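Local coordinates for conjugal transfer protein TRWB (Escherichia coli, PDB 1E9R) that serves as the coupling protein of bacterial conjugation, forming a six-subunit ring like those of ring helicases and F1-ATPase that probably moves DNA using ATP, at residues W115-E120 and Y125-Y130; F229-W234 and S260-V265; A398-L403 and I415-L420. All coordinates share one frame; numbering follows the deposited sequence.

Contacts 1 and 2 come one after the other along the chain and lie side by side, centres about 9 Å apart. They meet through Glu120, whose carboxylate reaches Ser230 and the start of helix 231-236, and through the packing of Trp115 on Trp262. Together they join the loop after strand 103-105 and helices 126-134, 231-236 and 252-269 at one end of the mixed sheet. Contact 3 comes last, on the other side of the chain's centre, about 43 Å from contact 1 and 36 Å from contact 2 (centre to centre). It belongs to the hairpin of strands 404-408 and 415-419 towards the other end of that sheet. The mixed sheet runs between the two sites.

Contact 1 (W115-E120 and Y125-Y130); sequences WSFFNE and YDWQRY
Glu120 sets its CB squarely over one face of the Tyr130 ring, 3.8 Å from the centroid and 7° off the normal, a CH-pi contact. Its carbonyl comes to the same side of the ring, off-centre, Glu120 O lying 3.4 Å from Tyr130 CE2. One turn earlier on the helix, two phenylalanines meet the six-membered ring of Trp127 at its edge: Phe118 CE1 lies 3.8 Å from Trp127 CH2, and Phe117 CE2 lies 4.0 Å from Trp127 CZ3. Further out, the Glu120 chain bends at chi2 (-59°), turning the carboxylate back so that OE2 accepts from Trp115 NE1 at 2.8 Å, in the plane of the indole. On the helix, Arg129 NH1 bridges to Asp126 OD1 at 3.0 Å, while Asp126 OD2 takes the amides of Arg122 and Asn123 and a salt bridge from Arg232. Tyr130 OH, over the centre of the Arg129 guanidinium, is hydrogen-bonded to Ser269 OG; a leucine in place of Tyr130 would probably lose that bond and leave Glu120 CB without a flat ring face to rest on. Helices 141-163 and 169-178 pack around the phenylalanines, and helix 252-269 meets Trp115 and Tyr130.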
loop_
_atom_site.group_PDB
_atom_site.type_symbol
_atom_site.label_atom_id
_atom_site.label_comp_id
_atom_site.label_asym_id
_atom_site.label_seq_id
_atom_site.Cartn_x
_atom_site.Cartn_y
_atom_site.Cartn_z
ATOM N N TRP B 115 21.915 -25.924 29.388
ATOM C CA TRP B 115 21.047 -26.268 28.261
ATOM C C TRP B 115 21.560 -25.851 26.885
ATOM O O TRP B 115 22.367 -24.928 26.761
ATOM C CB TRP B 115 19.671 -25.618 28.494
ATOM C CG TRP B 115 18.664 -25.818 27.382
ATOM C CD1 TRP B 115 17.738 -26.818 27.279
ATOM C CD2 TRP B 115 18.481 -24.980 26.232
ATOM N NE1 TRP B 115 16.984 -26.653 26.140
ATOM C CE2 TRP B 115 17.421 -25.534 25.477
ATOM C CE3 TRP B 115 19.112 -23.815 25.762
ATOM C CZ2 TRP B 115 16.974 -24.960 24.279
ATOM C CZ3 TRP B 115 18.669 -23.248 24.572
ATOM C CH2 TRP B 115 17.608 -23.824 23.846
ATOM N N SER B 116 21.066 -26.546 25.861
ATOM C CA SER B 116 21.376 -26.263 24.455
ATOM C C SER B 116 20.221 -26.944 23.755
ATOM O O SER B 116 19.702 -27.929 24.271
ATOM C CB SER B 116 22.682 -26.916 24.003
ATOM O OG SER B 116 22.456 -28.246 23.545
ATOM N N PHE B 117 19.817 -26.455 22.589
ATOM C CA PHE B 117 18.694 -27.076 21.917
ATOM C C PHE B 117 18.928 -28.547 21.606
ATOM O O PHE B 117 17.980 -29.281 21.337
ATOM C CB PHE B 117 18.310 -26.305 20.647
ATOM C CG PHE B 117 19.196 -26.569 19.467
ATOM C CD1 PHE B 117 20.392 -25.894 19.310
ATOM C CD2 PHE B 117 18.817 -27.487 18.496
ATOM C CE1 PHE B 117 21.198 -26.130 18.198
ATOM C CE2 PHE B 117 19.615 -27.728 17.387
ATOM C CZ PHE B 117 20.806 -27.049 17.238
ATOM N N PHE B 118 20.179 -28.992 21.657
ATOM C CA PHE B 118 20.468 -30.399 21.388
ATOM C C PHE B 118 19.683 -31.304 22.339
ATOM O O PHE B 118 19.257 -32.400 21.968
ATOM C CB PHE B 118 21.967 -30.698 21.543
ATOM C CG PHE B 118 22.796 -30.322 20.347
ATOM C CD1 PHE B 118 22.804 -31.124 19.214
ATOM C CD2 PHE B 118 23.568 -29.164 20.349
ATOM C CE1 PHE B 118 23.571 -30.780 18.087
ATOM C CE2 PHE B 118 24.341 -28.809 19.230
ATOM C CZ PHE B 118 24.341 -29.622 18.096
ATOM N N ASN B 119 19.488 -30.826 23.565
ATOM C CA ASN B 119 18.784 -31.583 24.594
ATOM C C ASN B 119 17.318 -31.875 24.296
ATOM O O ASN B 119 16.696 -32.660 25.017
ATOM C CB ASN B 119 18.856 -30.854 25.944
ATOM C CG ASN B 119 20.284 -30.512 26.358
ATOM O OD1 ASN B 119 21.242 -31.125 25.895
ATOM N ND2 ASN B 119 20.424 -29.533 27.250
ATOM N N GLU B 120 16.760 -31.258 23.253
ATOM C CA GLU B 120 15.346 -31.462 22.937
ATOM C C GLU B 120 15.112 -32.389 21.760
ATOM O O GLU B 120 13.971 -32.700 21.414
ATOM C CB GLU B 120 14.672 -30.124 22.651
ATOM C CG GLU B 120 14.998 -29.011 23.641
ATOM C CD GLU B 120 14.618 -29.334 25.079
ATOM O OE1 GLU B 120 13.951 -30.355 25.328
ATOM O OE2 GLU B 120 14.983 -28.544 25.970
ATOM N N TYR B 125 12.545 -35.691 13.073
ATOM C CA TYR B 125 11.783 -34.496 12.735
ATOM C C TYR B 125 11.935 -33.359 13.750
ATOM O O TYR B 125 11.428 -32.256 13.529
ATOM C CB TYR B 125 10.299 -34.849 12.538
ATOM C CG TYR B 125 9.491 -35.054 13.808
ATOM C CD1 TYR B 125 8.909 -33.964 14.481
ATOM C CD2 TYR B 125 9.293 -36.339 14.334
ATOM C CE1 TYR B 125 8.144 -34.153 15.655
ATOM C CE2 TYR B 125 8.535 -36.540 15.504
ATOM C CZ TYR B 125 7.964 -35.444 16.159
ATOM O OH TYR B 125 7.233 -35.648 17.315
ATOM N N ASP B 126 12.639 -33.613 14.853
ATOM C CA ASP B 126 12.833 -32.578 15.866
ATOM C C ASP B 126 13.885 -31.563 15.471
ATOM O O ASP B 126 13.951 -30.485 16.056
ATOM C CB ASP B 126 13.224 -33.178 17.214
ATOM C CG ASP B 126 12.095 -33.916 17.862
ATOM O OD1 ASP B 126 10.934 -33.538 17.619
ATOM O OD2 ASP B 126 12.363 -34.864 18.624
ATOM N N TRP B 127 14.718 -31.896 14.489
ATOM C CA TRP B 127 15.746 -30.957 14.070
ATOM C C TRP B 127 15.132 -29.703 13.463
ATOM O O TRP B 127 15.505 -28.586 13.835
ATOM C CB TRP B 127 16.711 -31.604 13.078
ATOM C CG TRP B 127 17.595 -32.651 13.702
ATOM C CD1 TRP B 127 17.522 -33.998 13.517
ATOM C CD2 TRP B 127 18.670 -32.435 14.628
ATOM N NE1 TRP B 127 18.481 -34.636 14.267
ATOM C CE2 TRP B 127 19.198 -33.698 14.959
ATOM C CE3 TRP B 127 19.235 -31.293 15.211
ATOM C CZ2 TRP B 127 20.265 -33.855 15.848
ATOM C CZ3 TRP B 127 20.298 -31.450 16.095
ATOM C CH2 TRP B 127 20.799 -32.723 16.403
ATOM N N GLN B 128 14.191 -29.872 12.537
ATOM C CA GLN B 128 13.543 -28.713 11.926
ATOM C C GLN B 128 12.627 -28.040 12.950
ATOM O O GLN B 128 12.519 -26.813 13.035
ATOM C CB GLN B 128 12.731 -29.124 10.691
ATOM C CG GLN B 128 11.831 -27.997 10.143
ATOM C CD GLN B 128 12.559 -26.645 9.852
ATOM O OE1 GLN B 128 13.764 -26.474 10.120
ATOM N NE2 GLN B 128 11.805 -25.682 9.301
ATOM N N ARG B 129 11.977 -28.877 13.734
ATOM C CA ARG B 129 11.071 -28.439 14.765
ATOM C C ARG B 129 11.718 -27.412 15.702
ATOM O O ARG B 129 11.141 -26.366 15.990
ATOM C CB ARG B 129 10.630 -29.674 15.540
ATOM C CG ARG B 129 9.451 -29.487 16.420
ATOM C CD ARG B 129 9.053 -30.817 17.011
ATOM N NE ARG B 129 8.046 -30.628 18.045
ATOM C CZ ARG B 129 7.756 -31.520 18.982
ATOM N NH1 ARG B 129 8.401 -32.680 19.020
ATOM N NH2 ARG B 129 6.830 -31.239 19.890
ATOM N N TYR B 130 12.926 -27.700 16.173
ATOM C CA TYR B 130 13.593 -26.782 17.090
ATOM C C TYR B 130 14.502 -25.778 16.400
ATOM O O TYR B 130 14.975 -24.831 17.025
ATOM C CB TYR B 130 14.334 -27.561 18.194
ATOM C CG TYR B 130 13.370 -28.335 19.069
ATOM C CD1 TYR B 130 12.536 -27.670 19.964
ATOM C CD2 TYR B 130 13.193 -29.712 18.912
ATOM C CE1 TYR B 130 11.536 -28.351 20.672
ATOM C CE2 TYR B 130 12.193 -30.401 19.619
ATOM C CZ TYR B 130 11.370 -29.711 20.492
ATOM O OH TYR B 130 10.366 -30.367 21.165
#

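Contact 2 (F229-W234 and S260-V265)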
loop_
_atom_site.group_PDB
_atom_site.type_symbol
_atom_site.label_atom_id
_atom_site.label_comp_id
_atom_site.label_asym_id
_atom_site.label_seq_id
_atom_site.Cartn_x
_atom_site.Cartn_y
_atom_site.Cartn_z
ATOM N N PHE B 229 19.854 -30.299 30.911
ATOM C CA PHE B 229 18.464 -29.982 31.177
ATOM C C PHE B 229 17.651 -29.959 29.888
ATOM O O PHE B 229 18.055 -29.337 28.905
ATOM C CB PHE B 229 18.335 -28.632 31.870
ATOM C CG PHE B 229 16.916 -28.228 32.113
ATOM C CD1 PHE B 229 16.123 -28.941 33.004
ATOM C CD2 PHE B 229 16.349 -27.167 31.417
ATOM C CE1 PHE B 229 14.779 -28.606 33.199
ATOM C CE2 PHE B 229 15.002 -26.826 31.608
ATOM C CZ PHE B 229 14.218 -27.549 32.499
ATOM N N SER B 230 16.512 -30.652 29.899
ATOM C CA SER B 230 15.621 -30.716 28.740
ATOM C C SER B 230 14.249 -30.177 29.103
ATOM O O SER B 230 13.592 -30.697 30.004
ATOM C CB SER B 230 15.468 -32.155 28.247
ATOM O OG SER B 230 14.440 -32.247 27.273
ATOM N N ILE B 231 13.818 -29.128 28.404
ATOM C CA ILE B 231 12.515 -28.540 28.662
ATOM C C ILE B 231 11.422 -29.582 28.407
ATOM O O ILE B 231 10.421 -29.614 29.117
ATOM C CB ILE B 231 12.280 -27.305 27.771
ATOM C CG1 ILE B 231 13.262 -26.195 28.156
ATOM C CG2 ILE B 231 10.845 -26.817 27.919
ATOM C CD1 ILE B 231 13.234 -24.999 27.231
ATOM N N ARG B 232 11.627 -30.440 27.408
ATOM C CA ARG B 232 10.657 -31.483 27.077
ATOM C C ARG B 232 10.498 -32.450 28.240
ATOM O O ARG B 232 9.380 -32.783 28.646
ATOM C CB ARG B 232 11.104 -32.268 25.846
ATOM C CG ARG B 232 11.168 -31.448 24.597
ATOM C CD ARG B 232 11.479 -32.303 23.392
ATOM N NE ARG B 232 10.374 -33.170 23.019
ATOM C CZ ARG B 232 10.367 -33.911 21.918
ATOM N NH1 ARG B 232 11.406 -33.883 21.096
ATOM N NH2 ARG B 232 9.319 -34.672 21.629
ATOM N N SER B 233 11.631 -32.913 28.759
ATOM C CA SER B 233 11.642 -33.844 29.881
ATOM C C SER B 233 11.051 -33.168 31.113
ATOM O O SER B 233 10.320 -33.792 31.880
ATOM C CB SER B 233 13.070 -34.303 30.168
ATOM O OG SER B 233 13.614 -34.991 29.055
ATOM N N TRP B 234 11.370 -31.893 31.302
ATOM C CA TRP B 234 10.848 -31.146 32.429
ATOM C C TRP B 234 9.313 -31.096 32.375
ATOM O O TRP B 234 8.631 -31.286 33.384
ATOM C CB TRP B 234 11.405 -29.726 32.410
ATOM C CG TRP B 234 10.833 -28.854 33.476
ATOM C CD1 TRP B 234 11.150 -28.869 34.803
ATOM C CD2 TRP B 234 9.811 -27.859 33.318
ATOM N NE1 TRP B 234 10.390 -27.947 35.484
ATOM C CE2 TRP B 234 9.561 -27.312 34.598
ATOM C CE3 TRP B 234 9.082 -27.377 32.221
ATOM C CZ2 TRP B 234 8.608 -26.302 34.811
ATOM C CZ3 TRP B 234 8.132 -26.372 32.432
ATOM C CH2 TRP B 234 7.906 -25.848 33.720
ATOM N N SER B 260 13.166 -16.011 23.206
ATOM C CA SER B 260 12.172 -16.379 22.198
ATOM C C SER B 260 12.317 -17.872 21.896
ATOM O O SER B 260 11.332 -18.576 21.724
ATOM C CB SER B 260 12.374 -15.580 20.903
ATOM O OG SER B 260 12.169 -14.200 21.122
ATOM N N ALA B 261 13.546 -18.357 21.826
ATOM C CA ALA B 261 13.758 -19.767 21.556
ATOM C C ALA B 261 13.119 -20.621 22.646
ATOM O O ALA B 261 12.429 -21.602 22.360
ATOM C CB ALA B 261 15.249 -20.066 21.479
ATOM N N TRP B 262 13.351 -20.256 23.901
ATOM C CA TRP B 262 12.798 -21.032 24.995
ATOM C C TRP B 262 11.283 -21.044 24.963
ATOM O O TRP B 262 10.658 -22.112 25.026
ATOM C CB TRP B 262 13.301 -20.509 26.349
ATOM C CG TRP B 262 14.745 -20.869 26.629
ATOM C CD1 TRP B 262 15.404 -21.998 26.223
ATOM C CD2 TRP B 262 15.692 -20.099 27.377
ATOM N NE1 TRP B 262 16.701 -21.973 26.668
ATOM C CE2 TRP B 262 16.907 -20.819 27.377
ATOM C CE3 TRP B 262 15.635 -18.869 28.044
ATOM C CZ2 TRP B 262 18.062 -20.347 28.022
ATOM C CZ3 TRP B 262 16.787 -18.397 28.688
ATOM C CH2 TRP B 262 17.983 -19.138 28.668
ATOM N N VAL B 263 10.686 -19.862 24.859
ATOM C CA VAL B 263 9.234 -19.778 24.807
ATOM C C VAL B 263 8.674 -20.681 23.699
ATOM O O VAL B 263 7.689 -21.392 23.901
ATOM C CB VAL B 263 8.772 -18.335 24.566
ATOM C CG1 VAL B 263 7.270 -18.301 24.341
ATOM C CG2 VAL B 263 9.157 -17.468 25.750
ATOM N N ASP B 264 9.313 -20.660 22.533
ATOM C CA ASP B 264 8.861 -21.472 21.414
ATOM C C ASP B 264 9.076 -22.955 21.686
ATOM O O ASP B 264 8.267 -23.786 21.277
ATOM C CB ASP B 264 9.583 -21.070 20.124
ATOM C CG ASP B 264 8.884 -21.590 18.894
ATOM O OD1 ASP B 264 7.860 -20.982 18.523
ATOM O OD2 ASP B 264 9.333 -22.601 18.314
ATOM N N VAL B 265 10.166 -23.293 22.371
ATOM C CA VAL B 265 10.420 -24.687 22.694
ATOM C C VAL B 265 9.249 -25.186 23.521
ATOM O O VAL B 265 8.758 -26.289 23.302
ATOM C CB VAL B 265 11.708 -24.872 23.513
ATOM C CG1 VAL B 265 11.800 -26.315 24.016
ATOM C CG2 VAL B 265 12.917 -24.536 22.657
#
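Ile231 reaches Val265 and Trp262 because its CG1 stands anti to its own carbonyl carbon (chi1 -66°) and the chain then runs straight out (chi2 173°), pushing CD1 towards helix 252-269. Val265 answers with CG1 turned anti to the backbone N, which brings that methyl to 3.8 Å from Ile231 CD1 and leaves it alongside Ile231 CB at 3.9 Å. The same Ile231 CD1 lies 3.8 Å from Trp262 CD1, with the isoleucine crossing the tryptophan at about a right angle. One methyl is therefore shared between two side chains a turn apart on the helix, and all three residues are buried.

Ile231 sits in the first turn of its helix, whose start is held by polar groups. Ser230 is the N-cap: its OG accepts from Ser233 N at 3.2 Å in a nearly straight bond (170°). Glu120, from the loop after strand 103-105, probably bonds to both Ser230 OG and the amide of Ile231, so a carboxylate sits at the amino end of the helix, where the helix dipole would be expected to favour its negative charge. Trp234 and Trp262 both touch strand 103-105, on Ile103 and Leu105, tying the two helices to this outermost strand. Helix 252-269 itself connects the parallel strands 243-247 and 281-285, a beta-alpha-beta crossover of the kind from which P-loop NTPase domains are built.

Contact 3 (A398-L403 and I415-L420); sequences ANLPDL and IAKVPL
The backbone of Leu403 and Leu420 carries the polar part of this contact. Leu420 N donates to Leu403 O at 2.7 Å in an almost straight bond (176°), although the donor stands above the carbonyl plane, 43° out of it. Pro419 adds a CA-H...O contact to the same oxygen, its CA 3.5 Å from Leu403 O, so one carbonyl receives two neighbouring donors from the end of the strand.

Apolar contacts fall at two places. At the first, Leu403 and Leu420 cross at about a right angle: Leu403 CG lies anti to its carbonyl carbon (chi1 -73°), and its CD2 branch comes to 3.9 Å from Leu420 CB. At the second, Lys417 stretches out with every torsion near 180° and slides past Leu400 in the opposite direction; its CE methylene passes 3.9 Å from Leu400 CD2. The lysine thus meets Leu400 through a carbon of its stem, and its side chain also touches Thr404 and Tyr406.

One charged pair crosses to another chain: Asp402 makes a salt bridge with Arg54 of a neighbouring subunit, putting this loop at a subunit interface of the ring.

Ala416 pairs with Val407 and Val418 with Ala405, and Leu420 to Leu403 continues that register one step past the strands, closing the open end of a beta hairpin in the mixed sheet. Leu403 is also backbone-bonded to Thr64, and Leu420 packs against helix 66-79, placing this hairpin end beside what appears to be the P-loop (Walker A) of an NTPase fold.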
loop_
_atom_site.group_PDB
_atom_site.type_symbol
_atom_site.label_atom_id
_atom_site.label_comp_id
_atom_site.label_asym_id
_atom_site.label_seq_id
_atom_site.Cartn_x
_atom_site.Cartn_y
_atom_site.Cartn_z
ATOM N N ALA B 398 -9.110 6.529 27.852
ATOM C CA ALA B 398 -8.002 7.471 27.904
ATOM C C ALA B 398 -7.901 8.132 29.275
ATOM O O ALA B 398 -6.840 8.625 29.661
ATOM C CB ALA B 398 -8.179 8.527 26.827
ATOM N N ASN B 399 -9.009 8.145 30.009
ATOM C CA ASN B 399 -9.038 8.746 31.336
ATOM C C ASN B 399 -9.072 7.710 32.449
ATOM O O ASN B 399 -9.176 8.058 33.622
ATOM C CB ASN B 399 -10.240 9.671 31.451
ATOM C CG ASN B 399 -10.085 10.904 30.609
ATOM O OD1 ASN B 399 -9.294 11.787 30.933
ATOM N ND2 ASN B 399 -10.821 10.970 29.505
ATOM N N LEU B 400 -8.987 6.437 32.079
ATOM C CA LEU B 400 -9.001 5.360 33.055
ATOM C C LEU B 400 -7.885 5.563 34.059
ATOM O O LEU B 400 -6.725 5.728 33.669
ATOM C CB LEU B 400 -8.774 4.020 32.370
ATOM C CG LEU B 400 -9.877 2.971 32.407
ATOM C CD1 LEU B 400 -9.250 1.628 32.134
ATOM C CD2 LEU B 400 -10.547 2.939 33.757
ATOM N N PRO B 401 -8.211 5.583 35.367
ATOM C CA PRO B 401 -7.131 5.766 36.348
ATOM C C PRO B 401 -6.294 4.492 36.315
ATOM O O PRO B 401 -6.792 3.431 35.924
ATOM C CB PRO B 401 -7.881 5.960 37.664
ATOM C CG PRO B 401 -9.154 5.188 37.457
ATOM C CD PRO B 401 -9.530 5.536 36.028
ATOM N N ASP B 402 -5.029 4.579 36.695
ATOM C CA ASP B 402 -4.197 3.385 36.652
ATOM C C ASP B 402 -4.649 2.352 37.676
ATOM O O ASP B 402 -5.308 2.684 38.658
ATOM C CB ASP B 402 -2.721 3.762 36.827
ATOM C CG ASP B 402 -2.079 4.222 35.511
ATOM O OD1 ASP B 402 -2.734 4.977 34.752
ATOM O OD2 ASP B 402 -0.920 3.834 35.231
ATOM N N LEU B 403 -4.306 1.093 37.429
ATOM C CA LEU B 403 -4.698 -0.000 38.303
ATOM C C LEU B 403 -6.203 -0.206 38.246
ATOM O O LEU B 403 -6.835 -0.579 39.224
ATOM C CB LEU B 403 -4.258 0.266 39.736
ATOM C CG LEU B 403 -2.755 0.128 39.960
ATOM C CD1 LEU B 403 -2.439 0.456 41.408
ATOM C CD2 LEU B 403 -2.306 -1.283 39.609
ATOM N N ILE B 415 -19.121 -7.529 30.957
ATOM C CA ILE B 415 -17.806 -7.013 31.305
ATOM C C ILE B 415 -17.970 -6.183 32.575
ATOM O O ILE B 415 -19.080 -5.755 32.907
ATOM C CB ILE B 415 -17.221 -6.113 30.194
ATOM C CG1 ILE B 415 -18.077 -4.855 30.049
ATOM C CG2 ILE B 415 -17.138 -6.883 28.882
ATOM C CD1 ILE B 415 -17.539 -3.842 29.063
ATOM N N ALA B 416 -16.865 -5.950 33.277
ATOM C CA ALA B 416 -16.903 -5.180 34.509
ATOM C C ALA B 416 -15.662 -4.304 34.696
ATOM O O ALA B 416 -14.557 -4.702 34.345
ATOM C CB ALA B 416 -17.042 -6.133 35.686
ATOM N N LYS B 417 -15.857 -3.104 35.240
ATOM C CA LYS B 417 -14.754 -2.197 35.519
ATOM C C LYS B 417 -14.390 -2.512 36.965
ATOM O O LYS B 417 -15.160 -2.241 37.888
ATOM C CB LYS B 417 -15.213 -0.751 35.384
ATOM C CG LYS B 417 -14.137 0.301 35.612
ATOM C CD LYS B 417 -14.754 1.690 35.509
ATOM C CE LYS B 417 -13.779 2.768 35.916
ATOM N NZ LYS B 417 -14.396 4.120 35.871
ATOM N N VAL B 418 -13.222 -3.111 37.151
ATOM C CA VAL B 418 -12.754 -3.515 38.467
ATOM C C VAL B 418 -11.382 -2.926 38.765
ATOM O O VAL B 418 -10.597 -2.672 37.856
ATOM C CB VAL B 418 -12.669 -5.061 38.542
ATOM C CG1 VAL B 418 -12.002 -5.499 39.828
ATOM C CG2 VAL B 418 -14.054 -5.655 38.458
ATOM N N PRO B 419 -11.085 -2.670 40.046
ATOM C CA PRO B 419 -9.774 -2.117 40.369
ATOM C C PRO B 419 -8.772 -3.233 40.679
ATOM O O PRO B 419 -9.142 -4.321 41.143
ATOM C CB PRO B 419 -10.065 -1.255 41.583
ATOM C CG PRO B 419 -11.067 -2.084 42.294
ATOM C CD PRO B 419 -12.009 -2.497 41.181
ATOM N N LEU B 420 -7.509 -2.955 40.383
ATOM C CA LEU B 420 -6.415 -3.874 40.641
ATOM C C LEU B 420 -5.854 -3.524 42.007
ATOM O O LEU B 420 -5.717 -2.347 42.356
ATOM C CB LEU B 420 -5.312 -3.705 39.603
ATOM C CG LEU B 420 -5.409 -4.580 38.363
ATOM C CD1 LEU B 420 -4.222 -4.309 37.444
ATOM C CD2 LEU B 420 -5.429 -6.044 38.796
#